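Local coordinates for nuclease-like protein (Chaetomium thermophilum, PDB 6GRB), which is the junction-resolving enzyme GEN1, which probably cleaves four-way DNA junctions and 5'-flaps in a metal-dependent manner, at residues 391-394 against 395-398; 125-128 against 129-133; 59-62 against 63-67; 21-24 against 25-29. All coordinates share one frame; numbering follows the deposited sequence.

In the fold
All four contacts are local, each joining residues that follow one another along one piece of chain. Contacts 3 and 4 belong to the XPG N-terminal domain but to different helices, 55-70 and 18-29; contact 2 closes helix 121-130 of the XPG I-region, near the metal site. All three are partly buried and present an apolar side to neighbouring helices. Contact 3 is the most aromatic, whereas contact 4 sets a small aliphatic patch beside acidic and polar side chains. Contact 1 stands apart at the surface of the Gen1 C-terminal domain, its centre about 35 Å from that of the chain. It relies on a 3-10 turn and charged anchoring.

Contact 1 (391-394 against 395-398); sequences GLDP and GQEP
The carboxylate of Asp393 overlaps the aliphatic part of Gln396, its OD2 lying 3.6 Å from Gln396 CG, where the chain turns through a short 3-10 segment in the Gen1 C-terminal domain. The two side chains cross at about a right angle, with the carboxylate and amide planes 53° apart, and what meets is an oxygen and a methylene rather than two polar ends. With its CG trans to the backbone N (chi1 -171°), Asp393 directs the carboxylate over the turn toward Gln396. Beneath this pair, two backbone bonds of the i to i+3 kind hold the turn: Gln396 N gives a weak one to Asp393 O at 3.4 Å, and Glu397 N donates to Pro394 O. Pro394 suits the start of such a turn, since its ring fixes phi and has no N-H to place; it packs on Ile323 and Ile326 of helix 318-340. Glu397 ties the loop to helix 303-313, with salt bridges from OE1 to Arg307 and from OE2 to Arg311. A bend at chi2 turns this carboxylate away from the stem, whose CG lies beside the backbone N (chi1 -58°), with Glu397 CB 3.2 Å and Glu397 CG 3.6 Å from Pro394 O.

Contact 2 (125-128 against 129-133); sequences CAYL and EQQGI
Gln131 lays its CG over one face of the Tyr127 ring in a CH-pi contact, 3.9 Å from the centroid. A bend at its chi2 (-63°) then carries the amide on along the same side of the ring, past its rim toward CE1 and OH, bringing Gln131 NE2 to 3.7 Å from Tyr127 CE1, the ring and amide planes 40° apart. Gln130 comes to the same ring at its edge: NE2 lies in the ring plane, 3.5 Å from Tyr127 CD1, with the amide turned nearly perpendicular (86°). An alanine in place of Tyr127 would probably leave the CG of Gln131 without its aromatic face and the amides of both glutamines freer to turn. These side chains are positioned by the closing turn of the helix, where Gln131 N bonds to Tyr127 O at 3.0 Å. Gly132, with positive phi, then makes a Schellman motif: Gly132 N bonds to Glu129 O, and Ile133 N bonds weakly to Leu128 O at 2.8 Å. The accompanying apolar contact joins Leu128 CB to Ile133 CB at 4.0 Å. Farther out, Glu129 is held by Ser149 OG and Val151 N, at the start of strand 151-157. Cys125 packs on Val137 of strand 136-138, while Tyr127 and Leu128 rest on Ile288 of helix 285-294.

Contact 3 (59-62 against 63-67); sequences TLFY and RFVRL
Phe64 and Leu60 lie side by side, pointing the same way from helix 55-70, with Leu60 CG 3.9 Å from Phe64 CZ. This is the tight half of the contact. The Phe64 ring is turned (chi2 7°) to present a face to the carbonyl of Leu60, bringing CD1 to 3.2 Å from Leu60 O, the same oxygen that accepts Phe64 N at 2.9 Å. One residue on, Val65 CG2 sits over a face of the Phe61 ring, 4.3 Å from its centroid, in a CH-pi contact. Around these side chains Phe110 meets Phe64 edge-to-face, as Trp316 and Phe314 do Phe61. A serine in place of Phe64 would probably open a gap beside Leu60 and deprive Phe110 of one of its aromatic partners. The other half is looser and more polar. Tyr62 is exposed, and Arg63 sends its end away from the helix to Trp156, where NH1 bonds to the carbonyl and the guanidinium makes a cation-pi contact; Arg63 CG nevertheless passes 3.2 Å from Thr59 O. The helix is thus amphipathic: dispersion and aromatic packing hold its inner side against helices 104-109 and 318-340, while Arg63 finds its polar partner beyond the helix.

Contact 4 (21-24 against 25-29); sequences LAID and HLEQH
Helix 18-29 of the XPG N-terminal domain pairs Ile23 with Glu27 one turn apart, the two side chains running obliquely past each other. Glu27 OE2 comes alongside the methyl CG2 of Ile23 at 3.2 Å, an oxygen against an aliphatic group. The aliphatic part of Glu27, extended beyond CG, starts close over the preceding turn, CG 3.2 Å from Ile23 O. That carbonyl also accepts Glu27 N at 2.9 Å, one of the regular i to i+4 bonds that Leu26 N to Ala22 O and Gln28 N to Asp24 O repeat. Because its CG1 stands trans to the carbonyl carbon (chi1 -65°), Ile23 carries CD1 toward Leu26, 4.2 Å from Leu26 CD2. Together the two make an apolar patch that packs on Ile447 of helix 445-451, joining the nuclease domain to the C-terminal part of the chain. Elsewhere around the helix His25 ND1 bonds weakly to Arg31 O, beyond the helix, and Leu21 touches Val169 and Leu171 of strand 168-173. Asp24 forms a salt bridge through OD2 with Lys20, which probably tempers the nearness of a second acid: Asp24 OD1 lies 4.7 Å from Glu27 OE1.

Contact 1 (391-394 against 395-398)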
loop_
_atom_site.group_PDB
_atom_site.type_symbol
_atom_site.label_atom_id
_atom_site.label_comp_id
_atom_site.label_asym_id
_atom_site.label_seq_id
_atom_site.Cartn_x
_atom_site.Cartn_y
_atom_site.Cartn_z
ATOM N N GLY A 391 1.344 -23.377 -17.221
ATOM C CA GLY A 391 1.815 -24.707 -16.911
ATOM C C GLY A 391 0.731 -25.718 -16.610
ATOM O O GLY A 391 1.031 -26.919 -16.536
ATOM N N LEU A 392 -0.513 -25.286 -16.452
ATOM C CA LEU A 392 -1.605 -26.234 -16.296
ATOM C C LEU A 392 -2.149 -26.653 -17.654
ATOM O O LEU A 392 -2.005 -25.955 -18.658
ATOM C CB LEU A 392 -2.727 -25.650 -15.431
ATOM C CG LEU A 392 -2.281 -25.659 -13.977
ATOM C CD1 LEU A 392 -3.327 -25.101 -13.045
ATOM C CD2 LEU A 392 -1.899 -27.085 -13.586
ATOM N N ASP A 393 -2.785 -27.822 -17.664
ATOM C CA ASP A 393 -3.315 -28.441 -18.865
ATOM C C ASP A 393 -4.828 -28.596 -18.722
ATOM O O ASP A 393 -5.288 -29.302 -17.805
ATOM C CB ASP A 393 -2.628 -29.794 -19.064
ATOM C CG ASP A 393 -2.952 -30.432 -20.395
ATOM O OD1 ASP A 393 -3.277 -29.707 -21.370
ATOM O OD2 ASP A 393 -2.874 -31.676 -20.458
ATOM N N PRO A 394 -5.641 -27.936 -19.559
ATOM C CA PRO A 394 -7.104 -28.080 -19.431
ATOM C C PRO A 394 -7.633 -29.500 -19.608
ATOM O O PRO A 394 -8.600 -29.866 -18.926
ATOM C CB PRO A 394 -7.631 -27.144 -20.528
ATOM C CG PRO A 394 -6.597 -26.090 -20.637
ATOM C CD PRO A 394 -5.279 -26.788 -20.408
ATOM N N GLY A 395 -7.042 -30.306 -20.498
ATOM C CA GLY A 395 -7.531 -31.652 -20.797
ATOM C C GLY A 395 -7.396 -32.663 -19.663
ATOM O O GLY A 395 -7.996 -33.738 -19.751
ATOM N N GLN A 396 -6.617 -32.359 -18.623
ATOM C CA GLN A 396 -6.524 -33.218 -17.445
ATOM C C GLN A 396 -7.677 -32.992 -16.470
ATOM O O GLN A 396 -7.638 -33.505 -15.338
ATOM C CB GLN A 396 -5.183 -32.990 -16.732
ATOM C CG GLN A 396 -3.982 -33.456 -17.557
ATOM C CD GLN A 396 -2.709 -33.659 -16.731
ATOM O OE1 GLN A 396 -2.538 -33.083 -15.641
ATOM N NE2 GLN A 396 -1.804 -34.494 -17.256
ATOM N N GLU A 397 -8.688 -32.225 -16.903
ATOM C CA GLU A 397 -9.868 -31.794 -16.194
ATOM C C GLU A 397 -11.114 -32.206 -16.965
ATOM O O GLU A 397 -11.111 -32.186 -18.198
ATOM C CB GLU A 397 -9.850 -30.281 -16.022
ATOM C CG GLU A 397 -8.636 -29.769 -15.281
ATOM C CD GLU A 397 -9.016 -29.232 -13.914
ATOM O OE1 GLU A 397 -8.243 -28.411 -13.356
ATOM O OE2 GLU A 397 -10.098 -29.644 -13.410
ATOM N N PRO A 398 -12.182 -32.603 -16.287
ATOM C CA PRO A 398 -13.377 -33.037 -17.023
ATOM C C PRO A 398 -13.979 -31.892 -17.835
ATOM O O PRO A 398 -14.181 -30.785 -17.327
ATOM C CB PRO A 398 -14.317 -33.516 -15.912
ATOM C CG PRO A 398 -13.406 -33.897 -14.790
ATOM C CD PRO A 398 -12.279 -32.895 -14.848
#

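Contact 2 (125-128 against 129-133)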
loop_
_atom_site.group_PDB
_atom_site.type_symbol
_atom_site.label_atom_id
_atom_site.label_comp_id
_atom_site.label_asym_id
_atom_site.label_seq_id
_atom_site.Cartn_x
_atom_site.Cartn_y
_atom_site.Cartn_z
ATOM N N CYS A 125 3.545 -1.259 9.949
ATOM C CA CYS A 125 3.855 -0.853 8.580
ATOM C C CYS A 125 4.820 0.331 8.570
ATOM O O CYS A 125 5.857 0.305 7.892
ATOM C CB CYS A 125 2.580 -0.484 7.821
ATOM S SG CYS A 125 1.459 -1.850 7.428
ATOM N N ALA A 126 4.474 1.390 9.313
ATOM C CA ALA A 126 5.311 2.585 9.349
ATOM C C ALA A 126 6.705 2.265 9.882
ATOM O O ALA A 126 7.715 2.762 9.364
ATOM C CB ALA A 126 4.639 3.664 10.198
ATOM N N TYR A 127 6.775 1.448 10.933
ATOM C CA TYR A 127 8.067 1.041 11.466
ATOM C C TYR A 127 8.872 0.267 10.420
ATOM O O TYR A 127 10.083 0.458 10.299
ATOM C CB TYR A 127 7.849 0.222 12.742
ATOM C CG TYR A 127 9.118 -0.158 13.469
ATOM C CD1 TYR A 127 10.014 0.809 13.906
ATOM C CD2 TYR A 127 9.426 -1.480 13.710
ATOM C CE1 TYR A 127 11.166 0.471 14.562
ATOM C CE2 TYR A 127 10.573 -1.835 14.384
ATOM C CZ TYR A 127 11.442 -0.858 14.800
ATOM O OH TYR A 127 12.596 -1.235 15.460
ATOM N N LEU A 128 8.222 -0.611 9.650
ATOM C CA LEU A 128 8.955 -1.364 8.626
ATOM C C LEU A 128 9.524 -0.442 7.552
ATOM O O LEU A 128 10.549 -0.753 6.945
ATOM C CB LEU A 128 8.052 -2.414 7.968
ATOM C CG LEU A 128 7.477 -3.555 8.790
ATOM C CD1 LEU A 128 6.663 -4.521 7.918
ATOM C CD2 LEU A 128 8.535 -4.276 9.611
ATOM N N GLU A 129 8.863 0.680 7.294
ATOM C CA GLU A 129 9.362 1.619 6.301
ATOM C C GLU A 129 10.542 2.423 6.838
ATOM O O GLU A 129 11.525 2.631 6.120
ATOM C CB GLU A 129 8.241 2.554 5.826
ATOM C CG GLU A 129 8.786 3.813 5.223
ATOM C CD GLU A 129 7.733 4.773 4.728
ATOM O OE1 GLU A 129 6.557 4.639 5.090
ATOM O OE2 GLU A 129 8.086 5.688 3.966
ATOM N N GLN A 130 10.492 2.865 8.095
ATOM C CA GLN A 130 11.617 3.644 8.585
ATOM C C GLN A 130 12.838 2.773 8.897
ATOM O O GLN A 130 13.959 3.289 8.900
ATOM C CB GLN A 130 11.180 4.511 9.781
ATOM C CG GLN A 130 11.038 3.863 11.139
ATOM C CD GLN A 130 10.281 4.787 12.148
ATOM O OE1 GLN A 130 10.242 6.035 11.988
ATOM N NE2 GLN A 130 9.668 4.170 13.179
ATOM N N GLN A 131 12.661 1.467 9.089
ATOM C CA GLN A 131 13.761 0.507 9.154
ATOM C C GLN A 131 14.237 0.033 7.777
ATOM O O GLN A 131 15.205 -0.727 7.690
ATOM C CB GLN A 131 13.343 -0.699 9.994
ATOM C CG GLN A 131 13.128 -0.341 11.447
ATOM C CD GLN A 131 14.418 0.147 12.093
ATOM O OE1 GLN A 131 15.477 -0.449 11.900
ATOM N NE2 GLN A 131 14.345 1.248 12.821
ATOM N N GLY A 132 13.590 0.440 6.698
ATOM C CA GLY A 132 14.076 0.074 5.382
ATOM C C GLY A 132 13.602 -1.265 4.863
ATOM O O GLY A 132 14.040 -1.678 3.783
ATOM N N ILE A 133 12.720 -1.954 5.596
ATOM C CA ILE A 133 12.158 -3.208 5.112
ATOM C C ILE A 133 11.296 -2.967 3.870
ATOM O O ILE A 133 11.245 -3.808 2.966
ATOM C CB ILE A 133 11.364 -3.888 6.245
ATOM C CG1 ILE A 133 12.209 -3.960 7.512
ATOM C CG2 ILE A 133 10.918 -5.286 5.846
ATOM C CD1 ILE A 133 13.433 -4.851 7.372
#

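Contact 3 (59-62 against 63-67)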
loop_
_atom_site.group_PDB
_atom_site.type_symbol
_atom_site.label_atom_id
_atom_site.label_comp_id
_atom_site.label_asym_id
_atom_site.label_seq_id
_atom_site.Cartn_x
_atom_site.Cartn_y
_atom_site.Cartn_z
ATOM N N THR A 59 -12.153 -10.912 -4.951
ATOM C CA THR A 59 -11.596 -9.619 -5.341
ATOM C C THR A 59 -10.208 -9.418 -4.752
ATOM O O THR A 59 -9.371 -8.733 -5.356
ATOM C CB THR A 59 -12.525 -8.453 -4.969
ATOM O OG1 THR A 59 -12.471 -8.203 -3.570
ATOM C CG2 THR A 59 -13.935 -8.774 -5.329
ATOM N N LEU A 60 -9.939 -10.013 -3.590
ATOM C CA LEU A 60 -8.580 -10.040 -3.055
ATOM C C LEU A 60 -7.645 -10.792 -4.000
ATOM O O LEU A 60 -6.536 -10.343 -4.293
ATOM C CB LEU A 60 -8.613 -10.685 -1.663
ATOM C CG LEU A 60 -7.475 -10.422 -0.697
ATOM C CD1 LEU A 60 -7.608 -9.027 -0.139
ATOM C CD2 LEU A 60 -7.450 -11.449 0.415
ATOM N N PHE A 61 -8.103 -11.948 -4.491
ATOM C CA PHE A 61 -7.422 -12.677 -5.556
ATOM C C PHE A 61 -7.088 -11.760 -6.740
ATOM O O PHE A 61 -5.945 -11.726 -7.203
ATOM C CB PHE A 61 -8.303 -13.869 -5.984
ATOM C CG PHE A 61 -7.770 -14.643 -7.157
ATOM C CD1 PHE A 61 -8.112 -14.289 -8.451
ATOM C CD2 PHE A 61 -6.933 -15.730 -6.970
ATOM C CE1 PHE A 61 -7.614 -14.993 -9.534
ATOM C CE2 PHE A 61 -6.427 -16.426 -8.048
ATOM C CZ PHE A 61 -6.764 -16.061 -9.326
ATOM N N TYR A 62 -8.073 -10.998 -7.231
ATOM C CA TYR A 62 -7.837 -10.158 -8.401
ATOM C C TYR A 62 -6.839 -9.033 -8.096
ATOM O O TYR A 62 -5.965 -8.748 -8.917
ATOM C CB TYR A 62 -9.166 -9.622 -8.941
ATOM C CG TYR A 62 -9.994 -10.658 -9.686
ATOM C CD1 TYR A 62 -9.516 -11.250 -10.852
ATOM C CD2 TYR A 62 -11.253 -11.035 -9.231
ATOM C CE1 TYR A 62 -10.248 -12.190 -11.543
ATOM C CE2 TYR A 62 -12.009 -11.985 -9.919
ATOM C CZ TYR A 62 -11.495 -12.559 -11.078
ATOM O OH TYR A 62 -12.235 -13.491 -11.774
ATOM N N ARG A 63 -6.902 -8.430 -6.903
ATOM C CA ARG A 63 -5.877 -7.458 -6.506
ATOM C C ARG A 63 -4.480 -8.078 -6.420
ATOM O O ARG A 63 -3.485 -7.392 -6.665
ATOM C CB ARG A 63 -6.226 -6.816 -5.156
ATOM C CG ARG A 63 -7.576 -6.128 -5.115
ATOM C CD ARG A 63 -7.473 -4.631 -5.303
ATOM N NE ARG A 63 -8.793 -4.016 -5.449
ATOM C CZ ARG A 63 -9.035 -2.725 -5.230
ATOM N NH1 ARG A 63 -8.036 -1.933 -4.851
ATOM N NH2 ARG A 63 -10.267 -2.230 -5.381
ATOM N N PHE A 64 -4.383 -9.357 -6.047
ATOM C CA PHE A 64 -3.079 -10.015 -5.975
ATOM C C PHE A 64 -2.495 -10.232 -7.372
ATOM O O PHE A 64 -1.278 -10.096 -7.571
ATOM C CB PHE A 64 -3.187 -11.347 -5.218
ATOM C CG PHE A 64 -3.366 -11.199 -3.739
ATOM C CD1 PHE A 64 -3.564 -9.953 -3.165
ATOM C CD2 PHE A 64 -3.300 -12.309 -2.902
ATOM C CE1 PHE A 64 -3.711 -9.815 -1.794
ATOM C CE2 PHE A 64 -3.437 -12.174 -1.506
ATOM C CZ PHE A 64 -3.658 -10.932 -0.955
ATOM N N VAL A 65 -3.352 -10.577 -8.344
ATOM C CA VAL A 65 -2.930 -10.663 -9.743
ATOM C C VAL A 65 -2.503 -9.291 -10.249
ATOM O O VAL A 65 -1.509 -9.159 -10.985
ATOM C CB VAL A 65 -4.055 -11.256 -10.619
ATOM C CG1 VAL A 65 -3.583 -11.461 -12.075
ATOM C CG2 VAL A 65 -4.584 -12.556 -10.038
ATOM N N ARG A 66 -3.227 -8.243 -9.854
ATOM C CA ARG A 66 -2.819 -6.900 -10.237
ATOM C C ARG A 66 -1.442 -6.562 -9.667
ATOM O O ARG A 66 -0.600 -5.984 -10.367
ATOM C CB ARG A 66 -3.870 -5.874 -9.807
ATOM C CG ARG A 66 -3.633 -4.494 -10.423
ATOM C CD ARG A 66 -4.854 -3.579 -10.322
ATOM N NE ARG A 66 -6.011 -4.096 -11.058
ATOM C CZ ARG A 66 -6.296 -3.831 -12.337
ATOM N NH1 ARG A 66 -5.515 -3.027 -13.057
ATOM N NH2 ARG A 66 -7.379 -4.369 -12.902
ATOM N N LEU A 67 -1.175 -6.950 -8.411
ATOM C CA LEU A 67 0.157 -6.733 -7.849
ATOM C C LEU A 67 1.218 -7.570 -8.552
ATOM O O LEU A 67 2.383 -7.165 -8.613
ATOM C CB LEU A 67 0.172 -7.038 -6.349
ATOM C CG LEU A 67 -0.607 -6.121 -5.393
ATOM C CD1 LEU A 67 -0.566 -6.687 -3.962
ATOM C CD2 LEU A 67 -0.112 -4.644 -5.462
#

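Contact 4 (21-24 against 25-29)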
loop_
_atom_site.group_PDB
_atom_site.type_symbol
_atom_site.label_atom_id
_atom_site.label_comp_id
_atom_site.label_asym_id
_atom_site.label_seq_id
_atom_site.Cartn_x
_atom_site.Cartn_y
_atom_site.Cartn_z
ATOM N N LEU A 21 4.619 4.467 -9.879
ATOM C CA LEU A 21 5.465 4.367 -8.697
ATOM C C LEU A 21 6.343 3.134 -8.759
ATOM O O LEU A 21 7.532 3.192 -8.434
ATOM C CB LEU A 21 4.616 4.324 -7.433
ATOM C CG LEU A 21 3.916 5.595 -7.002
ATOM C CD1 LEU A 21 2.897 5.233 -5.929
ATOM C CD2 LEU A 21 4.928 6.609 -6.484
ATOM N N ALA A 22 5.761 1.995 -9.135
ATOM C CA ALA A 22 6.538 0.762 -9.218
ATOM C C ALA A 22 7.673 0.885 -10.236
ATOM O O ALA A 22 8.814 0.497 -9.958
ATOM C CB ALA A 22 5.618 -0.408 -9.578
ATOM N N ILE A 23 7.376 1.418 -11.427
ATOM C CA ILE A 23 8.377 1.429 -12.483
ATOM C C ILE A 23 9.413 2.542 -12.269
ATOM O O ILE A 23 10.586 2.370 -12.618
ATOM C CB ILE A 23 7.682 1.532 -13.847
ATOM C CG1 ILE A 23 6.847 0.275 -14.108
ATOM C CG2 ILE A 23 8.684 1.723 -14.968
ATOM C CD1 ILE A 23 7.669 -1.004 -14.341
ATOM N N ASP A 24 9.006 3.691 -11.711
ATOM C CA ASP A 24 9.969 4.725 -11.343
ATOM C C ASP A 24 10.974 4.170 -10.348
ATOM O O ASP A 24 12.197 4.328 -10.505
ATOM C CB ASP A 24 9.252 5.932 -10.734
ATOM C CG ASP A 24 8.664 6.886 -11.782
ATOM O OD1 ASP A 24 8.910 6.726 -13.013
ATOM O OD2 ASP A 24 7.966 7.843 -11.359
ATOM N N HIS A 25 10.464 3.495 -9.322
ATOM C CA HIS A 25 11.320 2.942 -8.282
ATOM C C HIS A 25 12.234 1.855 -8.837
ATOM O O HIS A 25 13.434 1.820 -8.515
ATOM C CB HIS A 25 10.464 2.404 -7.144
ATOM C CG HIS A 25 11.258 1.943 -5.969
ATOM N ND1 HIS A 25 11.876 0.711 -5.923
ATOM C CD2 HIS A 25 11.540 2.554 -4.795
ATOM C CE1 HIS A 25 12.516 0.592 -4.774
ATOM N NE2 HIS A 25 12.317 1.690 -4.070
ATOM N N LEU A 26 11.681 0.969 -9.675
ATOM C CA LEU A 26 12.490 -0.050 -10.339
ATOM C C LEU A 26 13.601 0.588 -11.176
ATOM O O LEU A 26 14.728 0.079 -11.214
ATOM C CB LEU A 26 11.578 -0.939 -11.188
ATOM C CG LEU A 26 12.160 -2.001 -12.112
ATOM C CD1 LEU A 26 13.288 -2.783 -11.414
ATOM C CD2 LEU A 26 11.047 -2.935 -12.648
ATOM N N GLU A 27 13.314 1.718 -11.831
ATOM C CA GLU A 27 14.341 2.371 -12.641
ATOM C C GLU A 27 15.360 3.086 -11.771
ATOM O O GLU A 27 16.554 3.100 -12.089
ATOM C CB GLU A 27 13.709 3.361 -13.622
ATOM C CG GLU A 27 12.928 2.701 -14.730
ATOM C CD GLU A 27 12.132 3.694 -15.516
ATOM O OE1 GLU A 27 12.492 4.883 -15.500
ATOM O OE2 GLU A 27 11.143 3.300 -16.170
ATOM N N GLN A 28 14.903 3.682 -10.665
ATOM C CA GLN A 28 15.782 4.454 -9.799
ATOM C C GLN A 28 16.651 3.552 -8.925
ATOM O O GLN A 28 17.858 3.779 -8.817
ATOM C CB GLN A 28 14.947 5.428 -8.962
ATOM C CG GLN A 28 15.617 5.962 -7.710
ATOM C CD GLN A 28 16.426 7.247 -7.921
ATOM O OE1 GLN A 28 16.801 7.600 -9.054
ATOM N NE2 GLN A 28 16.717 7.949 -6.815
ATOM N N HIS A 29 16.082 2.501 -8.331
ATOM C CA HIS A 29 16.808 1.653 -7.376
ATOM C C HIS A 29 17.140 0.268 -7.916
ATOM O O HIS A 29 17.586 -0.585 -7.145
ATOM C CB HIS A 29 16.021 1.497 -6.073
ATOM C CG HIS A 29 15.718 2.795 -5.404
ATOM N ND1 HIS A 29 14.533 3.471 -5.599
ATOM C CD2 HIS A 29 16.458 3.562 -4.572
ATOM C CE1 HIS A 29 14.546 4.592 -4.899
ATOM N NE2 HIS A 29 15.705 4.671 -4.268
#